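Local coordinates for Mll2253 protein (Mesorhizobium loti, PDB 3Q63) that is of unknown function but belongs to the AHA1 family, whose Bet v 1-like fold may bind a ligand or partner protein, at residues B[13-27]-B[129-143]. Numbering follows the deposited sequence.
Sequences VERQISHPPEKLWRA and PQFFEKLEQLLDRTD
Leu-139 of helix 129-141 lies against His-19 in the turn after strand 13-17; helix and strand run nearly parallel, their axes 9.7 Å apart at 21°, while helix 21-27 crosses the same helix at 120°. Leu-139 CB lies over one face of the His-19 ring, toward its rim, 3.6 Å from the ring centroid, a CH-pi contact. The ring's NE2 donates a hydrogen bond to Asp-140 OD1 (2.8 Å); the oxygen lies in the ring plane, but NE2 meets it from above the carboxylate plane. Water 3 joins NE2 to the carbonyl of Glu-136, and water 1 ties Glu-136 OE2 to the backbone N of Ser-18. An alanine in place of His-19 would probably leave Asp-140 without this partner and open a gap over Leu-139 CB. With CG opposite its carbonyl carbon (chi1 -67°), Leu-139 spreads its methyls, CD1 onto Ile-17 CG2 and CD2 tightly against Lys-23 CG at 3.5 Å. Deeper, Leu-135 CD1 meets Ala-27 CB (3.7 Å) and its CD2 meets Leu-24 CD2. Further along the strand, Val-13 CG1 reaches the edge of the Phe-132 ring, CE2 at 3.5 Å, and Arg-15 lays CG near CD2 of that ring before turning its guanidinium edge to Pro-129. Phe-132 continues inward to Leu-106, Met-108 and Phe-95 of the sheet. The arrangement is that of the Bet v 1-like helix-grip fold, in which the long C-terminal helix packs against the antiparallel sheet, here running along its outermost strand and meeting the short helix 21-27 that follows that strand.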
ATOM      1  N   VAL B  13      14.811  -0.600  12.387  1.00 18.79           N
ATOM      2  CA  VAL B  13      14.818   0.821  12.087  1.00 17.46           C
ATOM      3  C   VAL B  13      14.715   1.574  13.416  1.00 18.73           C
ATOM      4  O   VAL B  13      13.892   1.235  14.268  1.00 17.11           O
ATOM      5  CB  VAL B  13      13.637   1.217  11.163  1.00 16.90           C
ATOM      6  CG1 VAL B  13      13.658   2.712  10.899  1.00 17.35           C
ATOM      7  CG2 VAL B  13      13.736   0.461   9.832  1.00 17.09           C
ATOM      8  N   GLU B  14      15.572   2.574  13.601  1.00 19.84           N
ATOM      9  CA  GLU B  14      15.577   3.354  14.841  1.00 19.89           C
ATOM     10  C   GLU B  14      15.473   4.839  14.527  1.00 20.76           C
ATOM     11  O   GLU B  14      15.935   5.299  13.485  1.00 17.66           O
ATOM     12  CB  GLU B  14      16.857   3.065  15.635  1.00 21.69           C
ATOM     13  CG  GLU B  14      17.086   1.578  15.902  1.00 21.79           C
ATOM     14  CD  GLU B  14      18.289   1.301  16.790  1.00 22.84           C
ATOM     15  OE1 GLU B  14      18.152   1.397  18.021  1.00 21.44           O
ATOM     16  OE2 GLU B  14      19.374   0.986  16.255  1.00 23.11           O
ATOM     17  N   ARG B  15      14.867   5.588  15.440  1.00 20.16           N
ATOM     18  CA  ARG B  15      14.673   7.009  15.241  1.00 22.03           C
ATOM     19  C   ARG B  15      14.609   7.716  16.580  1.00 21.23           C
ATOM     20  O   ARG B  15      14.096   7.163  17.554  1.00 22.80           O
ATOM     21  CB  ARG B  15      13.358   7.264  14.484  1.00 24.57           C
ATOM     22  CG  ARG B  15      13.314   6.776  13.020  1.00 29.05           C
ATOM     23  CD  ARG B  15      13.764   7.865  12.050  1.00 31.53           C
ATOM     24  NE  ARG B  15      13.635   7.471  10.646  1.00 35.82           N
ATOM     25  CZ  ARG B  15      14.430   6.598  10.030  1.00 36.91           C
ATOM     26  NH1 ARG B  15      15.425   6.018  10.687  1.00 36.34           N
ATOM     27  NH2 ARG B  15      14.232   6.302   8.751  1.00 37.71           N
ATOM     28  N   GLN B  16      15.147   8.928  16.633  1.00 20.20           N
ATOM     29  CA  GLN B  16      15.094   9.728  17.852  1.00 20.98           C
ATOM     30  C   GLN B  16      13.939  10.688  17.594  1.00 20.58           C
ATOM     31  O   GLN B  16      13.979  11.469  16.642  1.00 22.01           O
ATOM     32  CB  GLN B  16      16.399  10.509  18.045  1.00 18.72           C
ATOM     33  CG  GLN B  16      16.373  11.499  19.201  1.00 19.48           C
ATOM     34  CD  GLN B  16      16.058  10.843  20.535  1.00 21.91           C
ATOM     35  OE1 GLN B  16      16.724   9.890  20.957  1.00 23.69           O
ATOM     36  NE2 GLN B  16      15.043  11.357  21.212  1.00 21.60           N
ATOM     37  N   ILE B  17      12.907  10.616  18.426  1.00 20.58           N
ATOM     38  CA  ILE B  17      11.730  11.464  18.264  1.00 23.13           C
ATOM     39  C   ILE B  17      11.653  12.525  19.352  1.00 22.73           C
ATOM     40  O   ILE B  17      11.700  12.212  20.545  1.00 23.49           O
ATOM     41  CB  ILE B  17      10.430  10.615  18.284  1.00 24.09           C
ATOM     42  CG1 ILE B  17      10.482   9.570  17.162  1.00 27.52           C
ATOM     43  CG2 ILE B  17       9.212  11.514  18.111  1.00 22.89           C
ATOM     44  CD1 ILE B  17       9.248   8.680  17.077  1.00 28.67           C
ATOM     45  N   SER B  18      11.536  13.780  18.924  1.00 21.41           N
ATOM     46  CA  SER B  18      11.471  14.921  19.831  1.00 23.67           C
ATOM     47  C   SER B  18      10.097  15.127  20.465  1.00 23.31           C
ATOM     48  O   SER B  18       9.557  16.237  20.460  1.00 23.90           O
ATOM     49  CB  SER B  18      11.880  16.197  19.090  1.00 26.02           C
ATOM     50  OG  SER B  18      13.252  16.160  18.744  1.00 32.43           O
ATOM     51  N   HIS B  19       9.534  14.050  21.002  1.00 20.47           N
ATOM     52  CA  HIS B  19       8.239  14.094  21.654  1.00 20.06           C
ATOM     53  C   HIS B  19       8.280  13.101  22.804  1.00 19.62           C
ATOM     54  O   HIS B  19       9.047  12.139  22.775  1.00 18.70           O
ATOM     55  CB  HIS B  19       7.127  13.723  20.665  1.00 19.37           C
ATOM     56  CG  HIS B  19       6.974  14.705  19.548  1.00 19.95           C
ATOM     57  ND1 HIS B  19       6.236  15.863  19.675  1.00 20.25           N
ATOM     58  CD2 HIS B  19       7.528  14.747  18.313  1.00 20.05           C
ATOM     59  CE1 HIS B  19       6.348  16.577  18.570  1.00 21.65           C
ATOM     60  NE2 HIS B  19       7.128  15.923  17.727  1.00 21.61           N
ATOM     61  N   PRO B  20       7.477  13.342  23.847  1.00 20.28           N
ATOM     62  CA  PRO B  20       7.426  12.456  25.013  1.00 21.50           C
ATOM     63  C   PRO B  20       6.856  11.098  24.639  1.00 21.58           C
ATOM     64  O   PRO B  20       6.063  10.988  23.703  1.00 21.59           O
ATOM     65  CB  PRO B  20       6.547  13.223  26.001  1.00 21.17           C
ATOM     66  CG  PRO B  20       5.690  14.075  25.116  1.00 22.85           C
ATOM     67  CD  PRO B  20       6.664  14.549  24.067  1.00 22.13           C
ATOM     68  N   PRO B  21       7.257  10.045  25.367  1.00 22.78           N
ATOM     69  CA  PRO B  21       6.785   8.680  25.108  1.00 24.46           C
ATOM     70  C   PRO B  21       5.259   8.530  25.058  1.00 25.12           C
ATOM     71  O   PRO B  21       4.732   7.832  24.188  1.00 24.23           O
ATOM     72  CB  PRO B  21       7.433   7.866  26.237  1.00 24.21           C
ATOM     73  CG  PRO B  21       7.609   8.880  27.334  1.00 26.76           C
ATOM     74  CD  PRO B  21       8.086  10.094  26.585  1.00 23.75           C
ATOM     75  N   GLU B  22       4.550   9.198  25.964  1.00 23.60           N
ATOM     76  CA  GLU B  22       3.087   9.109  25.987  1.00 23.83           C
ATOM     77  C   GLU B  22       2.423   9.522  24.677  1.00 22.75           C
ATOM     78  O   GLU B  22       1.454   8.900  24.238  1.00 22.09           O
ATOM     79  CB  GLU B  22       2.515   9.955  27.127  1.00 25.89           C
ATOM     80  CG  GLU B  22       2.925   9.464  28.491  1.00 26.78           C
ATOM     81  CD  GLU B  22       4.374   9.780  28.795  1.00 29.90           C
ATOM     82  OE1 GLU B  22       4.996   9.026  29.583  1.00 32.93           O
ATOM     83  OE2 GLU B  22       4.883  10.793  28.257  1.00 26.95           O
ATOM     84  N   LYS B  23       2.944  10.582  24.070  1.00 21.83           N
ATOM     85  CA  LYS B  23       2.426  11.094  22.810  1.00 22.29           C
ATOM     86  C   LYS B  23       2.717  10.088  21.696  1.00 20.07           C
ATOM     87  O   LYS B  23       1.843   9.758  20.895  1.00 17.24           O
ATOM     88  CB  LYS B  23       3.092  12.437  22.501  1.00 24.98           C
ATOM     89  CG  LYS B  23       2.763  13.039  21.154  1.00 30.61           C
ATOM     90  CD  LYS B  23       1.597  13.998  21.251  1.00 35.81           C
ATOM     91  CE  LYS B  23       1.920  15.311  20.551  1.00 38.76           C
ATOM     92  NZ  LYS B  23       3.049  16.007  21.240  1.00 39.89           N
ATOM     93  N   LEU B  24       3.950   9.602  21.655  1.00 18.64           N
ATOM     94  CA  LEU B  24       4.346   8.619  20.652  1.00 19.81           C
ATOM     95  C   LEU B  24       3.457   7.387  20.822  1.00 17.86           C
ATOM     96  O   LEU B  24       2.911   6.867  19.853  1.00 17.25           O
ATOM     97  CB  LEU B  24       5.814   8.219  20.854  1.00 20.67           C
ATOM     98  CG  LEU B  24       6.672   7.876  19.632  1.00 25.24           C
ATOM     99  CD1 LEU B  24       7.897   7.115  20.097  1.00 19.42           C
ATOM    100  CD2 LEU B  24       5.885   7.034  18.624  1.00 26.55           C
ATOM    101  N   TRP B  25       3.302   6.933  22.065  1.00 18.48           N
ATOM    102  CA  TRP B  25       2.494   5.753  22.348  1.00 18.09           C
ATOM    103  C   TRP B  25       1.082   5.852  21.786  1.00 19.62           C
ATOM    104  O   TRP B  25       0.561   4.880  21.228  1.00 20.55           O
ATOM    105  CB  TRP B  25       2.424   5.487  23.856  1.00 17.93           C
ATOM    106  CG  TRP B  25       1.608   4.266  24.196  1.00 19.48           C
ATOM    107  CD1 TRP B  25       0.328   4.238  24.676  1.00 19.16           C
ATOM    108  CD2 TRP B  25       2.008   2.897  24.045  1.00 19.44           C
ATOM    109  NE1 TRP B  25      -0.092   2.939  24.836  1.00 17.33           N
ATOM    110  CE2 TRP B  25       0.919   2.096  24.457  1.00 19.21           C
ATOM    111  CE3 TRP B  25       3.180   2.269  23.603  1.00 20.05           C
ATOM    112  CZ2 TRP B  25       0.969   0.700  24.442  1.00 17.25           C
ATOM    113  CZ3 TRP B  25       3.226   0.878  23.588  1.00 19.80           C
ATOM    114  CH2 TRP B  25       2.128   0.112  24.007  1.00 19.12           C
ATOM    115  N   ARG B  26       0.462   7.017  21.939  1.00 18.87           N
ATOM    116  CA  ARG B  26      -0.889   7.231  21.432  1.00 20.64           C
ATOM    117  C   ARG B  26      -0.938   7.127  19.917  1.00 18.33           C
ATOM    118  O   ARG B  26      -1.842   6.502  19.358  1.00 18.25           O
ATOM    119  CB  ARG B  26      -1.421   8.598  21.882  1.00 23.75           C
ATOM    120  CG  ARG B  26      -2.034   8.576  23.281  1.00 29.10           C
ATOM    121  CD  ARG B  26      -2.589   9.936  23.678  1.00 31.89           C
ATOM    122  NE  ARG B  26      -1.568  10.799  24.267  1.00 38.18           N
ATOM    123  CZ  ARG B  26      -0.947  10.546  25.417  1.00 40.54           C
ATOM    124  NH1 ARG B  26      -1.239   9.453  26.112  1.00 43.21           N
ATOM    125  NH2 ARG B  26      -0.037  11.390  25.877  1.00 41.14           N
ATOM    126  N   ALA B  27       0.043   7.726  19.251  1.00 18.03           N
ATOM    127  CA  ALA B  27       0.086   7.679  17.793  1.00 17.09           C
ATOM    128  C   ALA B  27       0.258   6.245  17.285  1.00 17.27           C
ATOM    129  O   ALA B  27      -0.129   5.928  16.163  1.00 17.47           O
ATOM    130  CB  ALA B  27       1.221   8.563  17.274  1.00 17.83           C
ATOM    131  N   PRO B 129      11.120   3.622   7.055  1.00 22.64           N
ATOM    132  CA  PRO B 129      11.641   4.983   7.188  1.00 23.83           C
ATOM    133  C   PRO B 129      10.587   5.980   6.688  1.00 24.66           C
ATOM    134  O   PRO B 129      10.460   7.088   7.217  1.00 23.57           O
ATOM    135  CB  PRO B 129      12.890   4.949   6.312  1.00 24.65           C
ATOM    136  CG  PRO B 129      13.376   3.542   6.510  1.00 23.20           C
ATOM    137  CD  PRO B 129      12.092   2.758   6.362  1.00 23.30           C
ATOM    138  N   GLN B 130       9.831   5.574   5.670  1.00 25.00           N
ATOM    139  CA  GLN B 130       8.776   6.416   5.114  1.00 25.56           C
ATOM    140  C   GLN B 130       7.634   6.540   6.126  1.00 23.58           C
ATOM    141  O   GLN B 130       7.094   7.620   6.328  1.00 24.50           O
ATOM    142  CB  GLN B 130       8.253   5.818   3.801  1.00 30.60           C
ATOM    143  CG  GLN B 130       9.337   5.636   2.738  1.00 34.70           C
ATOM    144  CD  GLN B 130       8.860   4.840   1.536  1.00 37.88           C
ATOM    145  OE1 GLN B 130       8.383   3.707   1.671  1.00 40.03           O
ATOM    146  NE2 GLN B 130       8.997   5.423   0.345  1.00 41.07           N
ATOM    147  N   PHE B 131       7.271   5.433   6.766  1.00 21.50           N
ATOM    148  CA  PHE B 131       6.197   5.463   7.754  1.00 20.97           C
ATOM    149  C   PHE B 131       6.591   6.350   8.940  1.00 21.25           C
ATOM    150  O   PHE B 131       5.789   7.161   9.410  1.00 21.39           O
ATOM    151  CB  PHE B 131       5.869   4.052   8.257  1.00 19.27           C
ATOM    152  CG  PHE B 131       5.126   3.194   7.260  1.00 19.98           C
ATOM    153  CD1 PHE B 131       4.051   3.701   6.533  1.00 19.84           C
ATOM    154  CD2 PHE B 131       5.465   1.854   7.094  1.00 21.68           C
ATOM    155  CE1 PHE B 131       3.324   2.888   5.662  1.00 21.48           C
ATOM    156  CE2 PHE B 131       4.746   1.028   6.226  1.00 22.83           C
ATOM    157  CZ  PHE B 131       3.670   1.549   5.509  1.00 23.42           C
ATOM    158  N   PHE B 132       7.824   6.209   9.421  1.00 19.95           N
ATOM    159  CA  PHE B 132       8.280   7.010  10.552  1.00 20.56           C
ATOM    160  C   PHE B 132       8.364   8.494  10.218  1.00 21.24           C
ATOM    161  O   PHE B 132       8.199   9.343  11.092  1.00 19.61           O
ATOM    162  CB  PHE B 132       9.629   6.499  11.056  1.00 21.39           C
ATOM    163  CG  PHE B 132       9.554   5.153  11.719  1.00 25.30           C
ATOM    164  CD1 PHE B 132       8.351   4.692  12.254  1.00 25.72           C
ATOM    165  CD2 PHE B 132      10.691   4.368  11.857  1.00 26.80           C
ATOM    166  CE1 PHE B 132       8.286   3.465  12.921  1.00 28.73           C
ATOM    167  CE2 PHE B 132      10.637   3.143  12.522  1.00 28.34           C
ATOM    168  CZ  PHE B 132       9.434   2.691  13.055  1.00 27.67           C
ATOM    169  N   GLU B 133       8.627   8.805   8.952  1.00 22.01           N
ATOM    170  CA  GLU B 133       8.686  10.196   8.522  1.00 23.46           C
ATOM    171  C   GLU B 133       7.296  10.797   8.695  1.00 22.70           C
ATOM    172  O   GLU B 133       7.144  11.908   9.210  1.00 21.63           O
ATOM    173  CB  GLU B 133       9.112  10.289   7.055  1.00 26.85           C
ATOM    174  CG  GLU B 133      10.607  10.228   6.849  1.00 34.83           C
ATOM    175  CD  GLU B 133      11.278  11.567   7.090  1.00 38.86           C
ATOM    176  OE1 GLU B 133      11.143  12.125   8.205  1.00 41.31           O
ATOM    177  OE2 GLU B 133      11.947  12.067   6.157  1.00 43.09           O
ATOM    178  N   LYS B 134       6.277  10.055   8.272  1.00 18.93           N
ATOM    179  CA  LYS B 134       4.905  10.539   8.399  1.00 20.73           C
ATOM    180  C   LYS B 134       4.474  10.542   9.863  1.00 19.69           C
ATOM    181  O   LYS B 134       3.602  11.312  10.251  1.00 19.99           O
ATOM    182  CB  LYS B 134       3.953   9.675   7.560  1.00 21.27           C
ATOM    183  CG  LYS B 134       4.215   9.773   6.059  1.00 24.28           C
ATOM    184  CD  LYS B 134       3.269   8.899   5.244  1.00 29.17           C
ATOM    185  CE  LYS B 134       1.830   9.372   5.333  1.00 31.47           C
ATOM    186  NZ  LYS B 134       0.926   8.530   4.489  1.00 34.80           N
ATOM    187  N   LEU B 135       5.093   9.683  10.671  1.00 18.50           N
ATOM    188  CA  LEU B 135       4.775   9.617  12.090  1.00 19.36           C
ATOM    189  C   LEU B 135       5.302  10.879  12.773  1.00 20.71           C
ATOM    190  O   LEU B 135       4.599  11.509  13.564  1.00 18.65           O
ATOM    191  CB  LEU B 135       5.406   8.378  12.733  1.00 19.21           C
ATOM    192  CG  LEU B 135       5.394   8.316  14.267  1.00 18.87           C
ATOM    193  CD1 LEU B 135       3.963   8.353  14.769  1.00 21.06           C
ATOM    194  CD2 LEU B 135       6.089   7.040  14.749  1.00 18.79           C
ATOM    195  N   GLU B 136       6.536  11.252  12.453  1.00 21.08           N
ATOM    196  CA  GLU B 136       7.137  12.447  13.032  1.00 23.33           C
ATOM    197  C   GLU B 136       6.422  13.706  12.568  1.00 23.16           C
ATOM    198  O   GLU B 136       6.304  14.680  13.317  1.00 22.60           O
ATOM    199  CB  GLU B 136       8.616  12.520  12.673  1.00 24.95           C
ATOM    200  CG  GLU B 136       9.451  11.526  13.444  1.00 28.26           C
ATOM    201  CD  GLU B 136      10.925  11.655  13.151  1.00 33.77           C
ATOM    202  OE1 GLU B 136      11.355  11.227  12.059  1.00 36.78           O
ATOM    203  OE2 GLU B 136      11.652  12.201  14.008  1.00 37.74           O
ATOM    204  N   GLN B 137       5.942  13.674  11.332  1.00 23.05           N
ATOM    205  CA  GLN B 137       5.211  14.800  10.759  1.00 24.35           C
ATOM    206  C   GLN B 137       3.905  14.986  11.530  1.00 22.84           C
ATOM    207  O   GLN B 137       3.520  16.106  11.862  1.00 22.96           O
ATOM    208  CB  GLN B 137       4.919  14.527   9.279  1.00 26.22           C
ATOM    209  CG  GLN B 137       3.916  15.486   8.656  1.00 32.66           C
ATOM    210  CD  GLN B 137       3.622  15.165   7.197  1.00 34.64           C
ATOM    211  OE1 GLN B 137       3.286  14.026   6.849  1.00 36.44           O
ATOM    212  NE2 GLN B 137       3.736  16.172   6.336  1.00 36.67           N
ATOM    213  N   LEU B 138       3.231  13.875  11.808  1.00 21.86           N
ATOM    214  CA  LEU B 138       1.976  13.899  12.549  1.00 21.63           C
ATOM    215  C   LEU B 138       2.180  14.478  13.949  1.00 20.80           C
ATOM    216  O   LEU B 138       1.436  15.361  14.374  1.00 19.11           O
ATOM    217  CB  LEU B 138       1.401  12.486  12.657  1.00 20.21           C
ATOM    218  CG  LEU B 138       0.186  12.310  13.568  1.00 21.77           C
ATOM    219  CD1 LEU B 138      -0.990  13.066  12.987  1.00 20.97           C
ATOM    220  CD2 LEU B 138      -0.144  10.827  13.720  1.00 19.57           C
ATOM    221  N   LEU B 139       3.188  13.974  14.659  1.00 20.36           N
ATOM    222  CA  LEU B 139       3.487  14.436  16.009  1.00 21.19           C
ATOM    223  C   LEU B 139       3.788  15.937  16.053  1.00 23.84           C
ATOM    224  O   LEU B 139       3.477  16.608  17.041  1.00 24.52           O
ATOM    225  CB  LEU B 139       4.662  13.635  16.593  1.00 19.81           C
ATOM    226  CG  LEU B 139       4.376  12.146  16.870  1.00 19.71           C
ATOM    227  CD1 LEU B 139       5.623  11.445  17.422  1.00 19.72           C
ATOM    228  CD2 LEU B 139       3.237  12.043  17.879  1.00 19.53           C
ATOM    229  N   ASP B 140       4.383  16.465  14.982  1.00 24.42           N
ATOM    230  CA  ASP B 140       4.696  17.891  14.908  1.00 28.36           C
ATOM    231  C   ASP B 140       3.483  18.763  14.586  1.00 28.76           C
ATOM    232  O   ASP B 140       3.321  19.835  15.166  1.00 29.40           O
ATOM    233  CB  ASP B 140       5.783  18.170  13.863  1.00 29.16           C
ATOM    234  CG  ASP B 140       7.165  17.747  14.324  1.00 34.94           C
ATOM    235  OD1 ASP B 140       7.391  17.661  15.556  1.00 35.77           O
ATOM    236  OD2 ASP B 140       8.037  17.515  13.453  1.00 36.04           O
ATOM    237  N   ARG B 141       2.631  18.319  13.666  1.00 29.72           N
ATOM    238  CA  ARG B 141       1.469  19.125  13.321  1.00 31.58           C
ATOM    239  C   ARG B 141       0.387  19.072  14.389  1.00 31.40           C
ATOM    240  O   ARG B 141      -0.528  19.891  14.387  1.00 31.97           O
ATOM    241  CB  ARG B 141       0.874  18.691  11.983  1.00 35.10           C
ATOM    242  CG  ARG B 141       0.094  17.396  12.032  1.00 38.95           C
ATOM    243  CD  ARG B 141      -0.831  17.301  10.830  1.00 43.41           C
ATOM    244  NE  ARG B 141      -0.138  17.582   9.572  1.00 46.48           N
ATOM    245  CZ  ARG B 141       0.702  16.744   8.969  1.00 49.15           C
ATOM    246  NH1 ARG B 141       0.962  15.559   9.508  1.00 49.26           N
ATOM    247  NH2 ARG B 141       1.274  17.089   7.820  1.00 48.93           N
ATOM    248  N   THR B 142       0.482  18.102  15.293  1.00 31.23           N
ATOM    249  CA  THR B 142      -0.499  17.977  16.360  1.00 30.18           C
ATOM    250  C   THR B 142       0.086  18.524  17.652  1.00 30.38           C
ATOM    251  O   THR B 142      -0.487  18.358  18.724  1.00 30.56           O
ATOM    252  CB  THR B 142      -0.923  16.506  16.580  1.00 30.97           C
ATOM    253  OG1 THR B 142       0.212  15.723  16.970  1.00 31.83           O
ATOM    254  CG2 THR B 142      -1.519  15.938  15.309  1.00 30.93           C
ATOM    255  N   ASP B 143       1.234  19.182  17.539  1.00 30.16           N
ATOM    256  CA  ASP B 143       1.899  19.752  18.700  1.00 30.98           C
ATOM    257  C   ASP B 143       1.559  21.239  18.834  1.00 29.65           C
ATOM    258  O   ASP B 143       1.229  21.899  17.849  1.00 28.37           O
ATOM    259  CB  ASP B 143       3.410  19.575  18.564  1.00 32.87           C
ATOM    260  CG  ASP B 143       4.165  20.149  19.732  1.00 36.36           C
ATOM    261  OD1 ASP B 143       4.115  19.548  20.827  1.00 36.88           O
ATOM    262  OD2 ASP B 143       4.798  21.214  19.560  1.00 38.12           O
TER
HETATM  263  O   HOH W   1      10.564  13.733  15.971  1.00 34.78           O
HETATM  264  O   HOH W   2       5.805  16.807  22.161  1.00 33.74           O
HETATM  265  O   HOH W   3       8.274  15.076  15.357  1.00 34.97           O